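Local coordinates for protein heavy metal cation tricomponent efflux pump ZneA(CzcA-like) (Cupriavidus metallidurans, PDB 4K0J) that exports zinc ions in exchange for protons as the inner-membrane RND pump of a three-component heavy-metal efflux system, at residues K670-F676 with E802-L808; N927-I932 with T1004-L1008; A329-T333 with G980-D984. One frame throughout, in Å; residues are numbered along the deposited sequence.

Contact 1: K670-F676 with E802-L808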
# COMPACT_ATOMS: atom_id res chain seq x y z
N LYS C 670 -12.69 -12.11 -33.08
CA LYS C 670 -11.24 -12.22 -33.12
C LYS C 670 -10.79 -13.48 -33.84
O LYS C 670 -11.09 -14.60 -33.41
CB LYS C 670 -10.68 -12.17 -31.69
CG LYS C 670 -11.06 -10.91 -30.92
CD LYS C 670 -10.59 -10.96 -29.47
CE LYS C 670 -11.51 -11.81 -28.59
NZ LYS C 670 -12.76 -11.11 -28.18
N VAL C 671 -10.06 -13.30 -34.95
CA VAL C 671 -9.51 -14.39 -35.75
C VAL C 671 -8.03 -14.59 -35.45
O VAL C 671 -7.18 -13.81 -35.89
CB VAL C 671 -9.68 -14.12 -37.26
CG1 VAL C 671 -8.95 -15.17 -38.09
CG2 VAL C 671 -11.15 -14.09 -37.63
N TYR C 672 -7.72 -15.63 -34.69
CA TYR C 672 -6.37 -15.83 -34.17
C TYR C 672 -5.51 -16.62 -35.13
O TYR C 672 -6.02 -17.37 -35.95
CB TYR C 672 -6.44 -16.56 -32.82
CG TYR C 672 -7.18 -15.81 -31.74
CD1 TYR C 672 -6.49 -15.05 -30.81
CD2 TYR C 672 -8.57 -15.85 -31.65
CE1 TYR C 672 -7.14 -14.36 -29.82
CE2 TYR C 672 -9.24 -15.16 -30.66
CZ TYR C 672 -8.52 -14.41 -29.75
OH TYR C 672 -9.17 -13.72 -28.76
N GLY C 673 -4.19 -16.45 -35.03
CA GLY C 673 -3.27 -17.22 -35.85
C GLY C 673 -1.97 -16.48 -36.12
O GLY C 673 -1.97 -15.25 -36.25
N ASN C 674 -0.88 -17.23 -36.22
CA ASN C 674 0.45 -16.62 -36.35
C ASN C 674 0.79 -16.18 -37.77
O ASN C 674 1.87 -15.66 -38.02
CB ASN C 674 1.52 -17.56 -35.80
CG ASN C 674 2.81 -16.84 -35.46
OD1 ASN C 674 2.94 -16.26 -34.38
ND2 ASN C 674 3.76 -16.86 -36.38
N ASP C 675 -0.14 -16.39 -38.69
CA ASP C 675 0.05 -15.98 -40.08
C ASP C 675 -0.79 -14.74 -40.41
O ASP C 675 -2.00 -14.74 -40.19
CB ASP C 675 -0.30 -17.11 -41.04
CG ASP C 675 -0.07 -16.75 -42.49
OD1 ASP C 675 -0.82 -17.24 -43.36
OD2 ASP C 675 0.87 -15.97 -42.77
N PHE C 676 -0.15 -13.71 -40.93
CA PHE C 676 -0.84 -12.46 -41.25
C PHE C 676 -1.81 -12.62 -42.42
O PHE C 676 -3.00 -12.28 -42.32
CB PHE C 676 0.17 -11.35 -41.52
CG PHE C 676 0.90 -10.88 -40.28
CD1 PHE C 676 0.34 -11.05 -39.03
CD2 PHE C 676 2.14 -10.28 -40.38
CE1 PHE C 676 1.01 -10.62 -37.89
CE2 PHE C 676 2.82 -9.86 -39.24
CZ PHE C 676 2.25 -10.03 -38.00
N GLU C 802 -2.87 -10.72 -28.46
CA GLU C 802 -3.70 -10.83 -27.27
C GLU C 802 -3.63 -12.22 -26.68
O GLU C 802 -3.92 -13.21 -27.36
CB GLU C 802 -5.16 -10.49 -27.59
CG GLU C 802 -6.15 -11.05 -26.58
CD GLU C 802 -7.59 -10.74 -26.96
OE1 GLU C 802 -8.44 -11.66 -26.86
OE2 GLU C 802 -7.87 -9.59 -27.35
N MET C 803 -3.27 -12.30 -25.40
CA MET C 803 -3.07 -13.58 -24.72
C MET C 803 -2.05 -14.43 -25.46
O MET C 803 -2.22 -15.65 -25.60
CB MET C 803 -4.38 -14.34 -24.57
CG MET C 803 -5.26 -13.83 -23.45
SD MET C 803 -4.35 -13.77 -21.89
CE MET C 803 -5.63 -13.21 -20.79
N ASN C 804 -1.00 -13.77 -25.96
CA ASN C 804 0.09 -14.44 -26.67
C ASN C 804 -0.38 -15.13 -27.94
O ASN C 804 0.08 -16.21 -28.28
CB ASN C 804 0.81 -15.41 -25.73
CG ASN C 804 0.98 -14.83 -24.35
OD1 ASN C 804 0.58 -15.44 -23.36
ND2 ASN C 804 1.56 -13.64 -24.27
N LYS C 805 -1.30 -14.47 -28.63
CA LYS C 805 -1.84 -14.96 -29.89
C LYS C 805 -1.98 -13.80 -30.87
O LYS C 805 -2.60 -12.78 -30.56
CB LYS C 805 -3.20 -15.61 -29.66
CG LYS C 805 -3.21 -16.77 -28.66
CD LYS C 805 -4.63 -17.21 -28.35
CE LYS C 805 -4.65 -18.38 -27.38
NZ LYS C 805 -6.05 -18.78 -27.05
N ARG C 806 -1.39 -13.96 -32.05
CA ARG C 806 -1.56 -12.99 -33.12
C ARG C 806 -3.00 -13.12 -33.63
O ARG C 806 -3.42 -14.20 -34.03
CB ARG C 806 -0.59 -13.28 -34.26
CG ARG C 806 0.73 -13.87 -33.81
CD ARG C 806 1.78 -12.80 -33.54
NE ARG C 806 2.38 -12.32 -34.77
CZ ARG C 806 3.41 -12.90 -35.37
NH1 ARG C 806 3.95 -13.99 -34.84
NH2 ARG C 806 3.91 -12.40 -36.49
N HIS C 807 -3.75 -12.02 -33.62
CA HIS C 807 -5.12 -12.07 -34.11
C HIS C 807 -5.50 -10.84 -34.92
O HIS C 807 -4.84 -9.80 -34.84
CB HIS C 807 -6.11 -12.27 -32.94
CG HIS C 807 -6.37 -11.03 -32.15
ND1 HIS C 807 -5.45 -10.49 -31.28
CD2 HIS C 807 -7.46 -10.22 -32.09
CE1 HIS C 807 -5.95 -9.40 -30.73
NE2 HIS C 807 -7.17 -9.21 -31.20
N LEU C 808 -6.55 -10.96 -35.71
CA LEU C 808 -7.13 -9.82 -36.41
C LEU C 808 -8.55 -9.63 -35.90
O LEU C 808 -9.22 -10.60 -35.56
CB LEU C 808 -7.13 -10.04 -37.92
CG LEU C 808 -6.28 -9.07 -38.75
CD1 LEU C 808 -4.80 -9.27 -38.48
CD2 LEU C 808 -6.58 -9.24 -40.24

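Contact 2: N927-I932 with T1004-L1008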
# COMPACT_ATOMS: atom_id res chain seq x y z
N ASN C 927 -47.91 -7.98 -1.14
CA ASN C 927 -49.36 -8.01 -1.27
C ASN C 927 -49.93 -9.41 -1.03
O ASN C 927 -50.93 -9.58 -0.31
CB ASN C 927 -49.81 -7.47 -2.63
CG ASN C 927 -49.79 -5.95 -2.68
OD1 ASN C 927 -50.03 -5.28 -1.68
ND2 ASN C 927 -49.51 -5.40 -3.86
N ALA C 928 -49.29 -10.42 -1.62
CA ALA C 928 -49.68 -11.81 -1.38
C ALA C 928 -49.62 -12.17 0.10
O ALA C 928 -50.53 -12.79 0.64
CB ALA C 928 -48.81 -12.75 -2.20
N ILE C 929 -48.53 -11.77 0.76
CA ILE C 929 -48.34 -12.03 2.18
C ILE C 929 -49.44 -11.40 3.01
O ILE C 929 -50.05 -12.07 3.83
CB ILE C 929 -46.98 -11.52 2.69
CG1 ILE C 929 -45.86 -12.48 2.29
CG2 ILE C 929 -46.98 -11.37 4.20
CD1 ILE C 929 -44.47 -11.94 2.55
N ILE C 930 -49.71 -10.12 2.79
CA ILE C 930 -50.77 -9.43 3.52
C ILE C 930 -52.12 -10.12 3.34
O ILE C 930 -52.82 -10.41 4.32
CB ILE C 930 -50.89 -7.96 3.09
CG1 ILE C 930 -49.67 -7.17 3.57
CG2 ILE C 930 -52.16 -7.34 3.66
CD1 ILE C 930 -49.52 -7.15 5.08
N MET C 931 -52.46 -10.40 2.09
CA MET C 931 -53.70 -11.11 1.77
C MET C 931 -53.82 -12.42 2.55
O MET C 931 -54.75 -12.59 3.35
CB MET C 931 -53.79 -11.38 0.27
CG MET C 931 -54.81 -12.44 -0.12
SD MET C 931 -56.46 -12.05 0.46
CE MET C 931 -56.88 -10.67 -0.60
N ILE C 932 -52.87 -13.32 2.32
CA ILE C 932 -52.90 -14.65 2.91
C ILE C 932 -52.85 -14.63 4.44
O ILE C 932 -53.46 -15.47 5.10
CB ILE C 932 -51.78 -15.55 2.33
CG1 ILE C 932 -52.39 -16.58 1.38
CG2 ILE C 932 -50.99 -16.25 3.43
CD1 ILE C 932 -53.21 -15.98 0.27
N THR C 1004 -53.92 -11.53 -7.55
CA THR C 1004 -53.66 -11.65 -6.12
C THR C 1004 -54.99 -11.63 -5.37
O THR C 1004 -55.10 -12.16 -4.27
CB THR C 1004 -52.80 -10.49 -5.60
OG1 THR C 1004 -51.70 -10.26 -6.50
CG2 THR C 1004 -52.26 -10.79 -4.21
N LEU C 1005 -55.99 -11.00 -5.99
CA LEU C 1005 -57.28 -10.82 -5.34
C LEU C 1005 -58.35 -11.76 -5.91
O LEU C 1005 -59.50 -11.72 -5.47
CB LEU C 1005 -57.74 -9.37 -5.49
CG LEU C 1005 -56.73 -8.32 -5.03
CD1 LEU C 1005 -57.28 -6.91 -5.22
CD2 LEU C 1005 -56.35 -8.56 -3.58
N VAL C 1006 -57.96 -12.59 -6.87
CA VAL C 1006 -58.91 -13.50 -7.50
C VAL C 1006 -58.45 -14.96 -7.43
O VAL C 1006 -59.04 -15.76 -6.71
CB VAL C 1006 -59.17 -13.13 -8.98
CG1 VAL C 1006 -60.15 -14.11 -9.60
CG2 VAL C 1006 -59.71 -11.71 -9.08
N LEU C 1007 -57.41 -15.30 -8.18
CA LEU C 1007 -56.92 -16.67 -8.23
C LEU C 1007 -56.30 -17.10 -6.91
O LEU C 1007 -56.27 -18.29 -6.58
CB LEU C 1007 -55.89 -16.84 -9.36
CG LEU C 1007 -56.34 -16.56 -10.79
CD1 LEU C 1007 -55.16 -16.68 -11.73
CD2 LEU C 1007 -57.45 -17.51 -11.21
N LEU C 1008 -55.81 -16.13 -6.14
CA LEU C 1008 -55.10 -16.42 -4.90
C LEU C 1008 -56.01 -16.87 -3.74
O LEU C 1008 -55.69 -17.85 -3.06
CB LEU C 1008 -54.21 -15.24 -4.49
CG LEU C 1008 -53.19 -15.53 -3.39
CD1 LEU C 1008 -52.26 -16.65 -3.83
CD2 LEU C 1008 -52.40 -14.28 -3.04

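Contact 3: A329-T333 with G980-D984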
# COMPACT_ATOMS: atom_id res chain seq x y z
N ALA C 329 -28.09 17.57 -17.05
CA ALA C 329 -29.22 16.90 -17.67
C ALA C 329 -29.67 15.69 -16.84
O ALA C 329 -30.86 15.38 -16.77
CB ALA C 329 -28.88 16.48 -19.08
N THR C 330 -28.71 15.03 -16.21
CA THR C 330 -29.00 13.86 -15.38
C THR C 330 -29.72 14.25 -14.09
O THR C 330 -30.70 13.60 -13.72
CB THR C 330 -27.74 13.04 -15.07
OG1 THR C 330 -27.22 12.49 -16.28
CG2 THR C 330 -28.07 11.91 -14.12
N VAL C 331 -29.26 15.29 -13.41
CA VAL C 331 -29.94 15.73 -12.18
C VAL C 331 -31.30 16.36 -12.49
O VAL C 331 -32.19 16.37 -11.64
CB VAL C 331 -29.11 16.70 -11.32
CG1 VAL C 331 -27.78 16.07 -10.93
CG2 VAL C 331 -28.90 18.03 -12.02
N HIS C 332 -31.45 16.90 -13.70
CA HIS C 332 -32.73 17.44 -14.11
C HIS C 332 -33.72 16.31 -14.37
O HIS C 332 -34.87 16.37 -13.94
CB HIS C 332 -32.60 18.32 -15.36
CG HIS C 332 -33.89 18.92 -15.82
ND1 HIS C 332 -34.77 18.25 -16.65
CD2 HIS C 332 -34.46 20.12 -15.57
CE1 HIS C 332 -35.82 19.02 -16.89
NE2 HIS C 332 -35.65 20.16 -16.24
N THR C 333 -33.25 15.28 -15.07
CA THR C 333 -34.09 14.12 -15.38
C THR C 333 -34.49 13.34 -14.13
O THR C 333 -35.67 13.03 -13.94
CB THR C 333 -33.38 13.19 -16.36
OG1 THR C 333 -33.18 13.88 -17.60
CG2 THR C 333 -34.20 11.94 -16.60
N GLY C 980 -35.11 12.90 -21.74
CA GLY C 980 -34.00 13.45 -20.99
C GLY C 980 -32.86 12.47 -20.78
O GLY C 980 -33.04 11.26 -20.85
N LEU C 981 -31.67 13.02 -20.53
CA LEU C 981 -30.49 12.22 -20.27
C LEU C 981 -30.49 11.72 -18.83
O LEU C 981 -30.54 12.52 -17.90
CB LEU C 981 -29.22 13.04 -20.52
CG LEU C 981 -28.99 13.60 -21.92
CD1 LEU C 981 -27.78 14.52 -21.92
CD2 LEU C 981 -28.82 12.48 -22.93
N GLY C 982 -30.44 10.41 -18.65
CA GLY C 982 -30.38 9.83 -17.32
C GLY C 982 -31.54 8.92 -17.01
O GLY C 982 -31.62 8.33 -15.93
N SER C 983 -32.46 8.80 -17.97
CA SER C 983 -33.61 7.93 -17.82
C SER C 983 -33.42 6.69 -18.66
O SER C 983 -34.35 5.90 -18.84
CB SER C 983 -34.88 8.66 -18.25
OG SER C 983 -34.80 9.03 -19.62
N ASP C 984 -32.21 6.51 -19.19
CA ASP C 984 -31.93 5.42 -20.11
C ASP C 984 -31.47 4.16 -19.39
O ASP C 984 -30.69 3.38 -19.93
CB ASP C 984 -30.88 5.85 -21.14
CG ASP C 984 -31.41 6.86 -22.13
OD1 ASP C 984 -31.87 6.45 -23.21
OD2 ASP C 984 -31.36 8.08 -21.83

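Contact 1: K670-F676 with E802-L808
V671 and L808 form a hydrogen-bonded antiparallel pair: V671 N-H donates to L808 O at 2.9 Å with an N-H...O angle of 167°, and L808 N-H donates to V671 O at 2.9 Å. Next come Y672 and H807, a non-hydrogen-bonded pair; beyond this last bridge pair, G673 N donates to R806 O at 2.6 Å almost head-on to the carbonyl. The backbone turns off at G673, in an extended conformation with positive phi that is accessible mainly to glycine. Among the side chains, the Y672 hydroxyl donates to E802 OE1 at 2.9 Å; the carboxylate oxygen sits at the edge of the phenol ring, yet is itself approached from above the carboxylate plane. K670 lays its CD and CE beside E802 OE1, but its bent end carries K670 NZ to 4.6 Å from that oxygen, beyond a salt bridge. Packing on the Y672 side centres on its ring. H807 CB lies over one face, 4.0 Å from the ring centroid, as a CH-pi contact, whereas K805 CB comes in at the edge. The two aromatic rings run side by side but are slid apart, with little overlap. At the other end R806 is bent at chi2 and chi3, and F676 CZ lies at the edge of its guanidinium, 3.3 Å from R806 NH2, with the two planes 79° apart. E802 thus combines a neutral hydroxyl donor with a nearby lysine charge, which would probably favour its ionised form, while the backbone bonds join strands 667-672 and 807-812, neighbours in a four-stranded antiparallel sheet outside the membrane, probably in the porter domain as in other RND pumps.

Contact 2: N927-I932 with T1004-L1008
A928 and T1004 bring the backbones closest, their CA atoms 6.2 Å apart, where the continuous helix 911-939 faces the irregular stretch leading into helix 1007-1015. Everything that passes between the segments is apolar or van der Waals contact. T1004 CG2, set anti to its own backbone nitrogen, rests 4.0 Å from A928 CA, pressing a methyl group against the helix backbone, while the T1004 hydroxyl is turned back to A1000 O in a hydrogen bond. One turn on, M931 reaches across: bends at chi2 (57°) and chi3 (70°) curl its terminal methyl so that M931 CE meets L1005 CD2 at 3.7 Å. L1008 packs against two residues of the helix. Its CD2 touches A928 CB at 4.0 Å, and its CG is 3.7 Å from I932 CD1, the L1008 and I932 side chains crossing at about a right angle. Of these residues only I932 is not fully buried. Both segments fall in predicted transmembrane helices, and neighbouring ones close round them: V961 and L962 of helix 958-970 pack on L1005, T964 hydrogen-bonds N927 OD1, and L886 and I887 of helix 884-888 touch L1008 and I932, respectively.

Contact 3: A329-T333 with G980-D984
This is a helix-to-turn contact, in which A329 and T333, near the start of the long helix 323-353, meet a type II beta turn, G980 to S983, in the loop between helices 958-970 and 986-997. It probably lies at the periplasmic side of the membrane domain, as in other RND pumps. The turn directs the L981 carbonyl at the helix, and T333 OG1 is within hydrogen-bonding distance of both L981 O, at 3.0 Å, and A329 O, at 2.9 Å, the latter one turn back in its own helix. T333 has OG1 anti to its carbonyl carbon (chi1 -64°), which brings the hydroxyl near both oxygens and turns T333 CG2 onto S983 CB at 3.7 Å. A CA-H...O contact supplements this, T330 CA lying 3.2 Å from L981 O with an angle of 151° at the hydrogen. Next to it, A329 CB packs against L981 CD1 at 3.6 Å. G982, buried at the third position of the turn, has a phi of 120° that glycine adopts readily, and its bare backbone passes close by T330, whose own hydroxyl bonds back to L326 O. Beyond the turn D984 makes a salt bridge to R987. Chemically, the L981 carbonyl has the T333 hydroxyl and the T330 CA-H close by, so the polar part of the contact probably rests on one shared hydroxyl, beside a small apolar patch and without a charged pair between the two segments.

From the N terminus, helix 323-353 brings in the first half of contact 3, which does not close until 980-984, 647 residues on from T333. Inside that span contact 1 opens on strand 667-672 and shuts again at 802-808, a complete smaller loop within the larger one. Contact 2 begins at 927-932, before contact 3 has closed, and ends at 1004-1008 after it, so these two loops cross. Contact 1 belongs to a sheet of the extramembrane part and contact 2 joins membrane helices; their centres are 59 Å apart. Contact 3 joins helix 323-353 to the loop between helices 958-970 and 986-997, its centre 42 Å from that of contact 1 and 36 Å from that of contact 2.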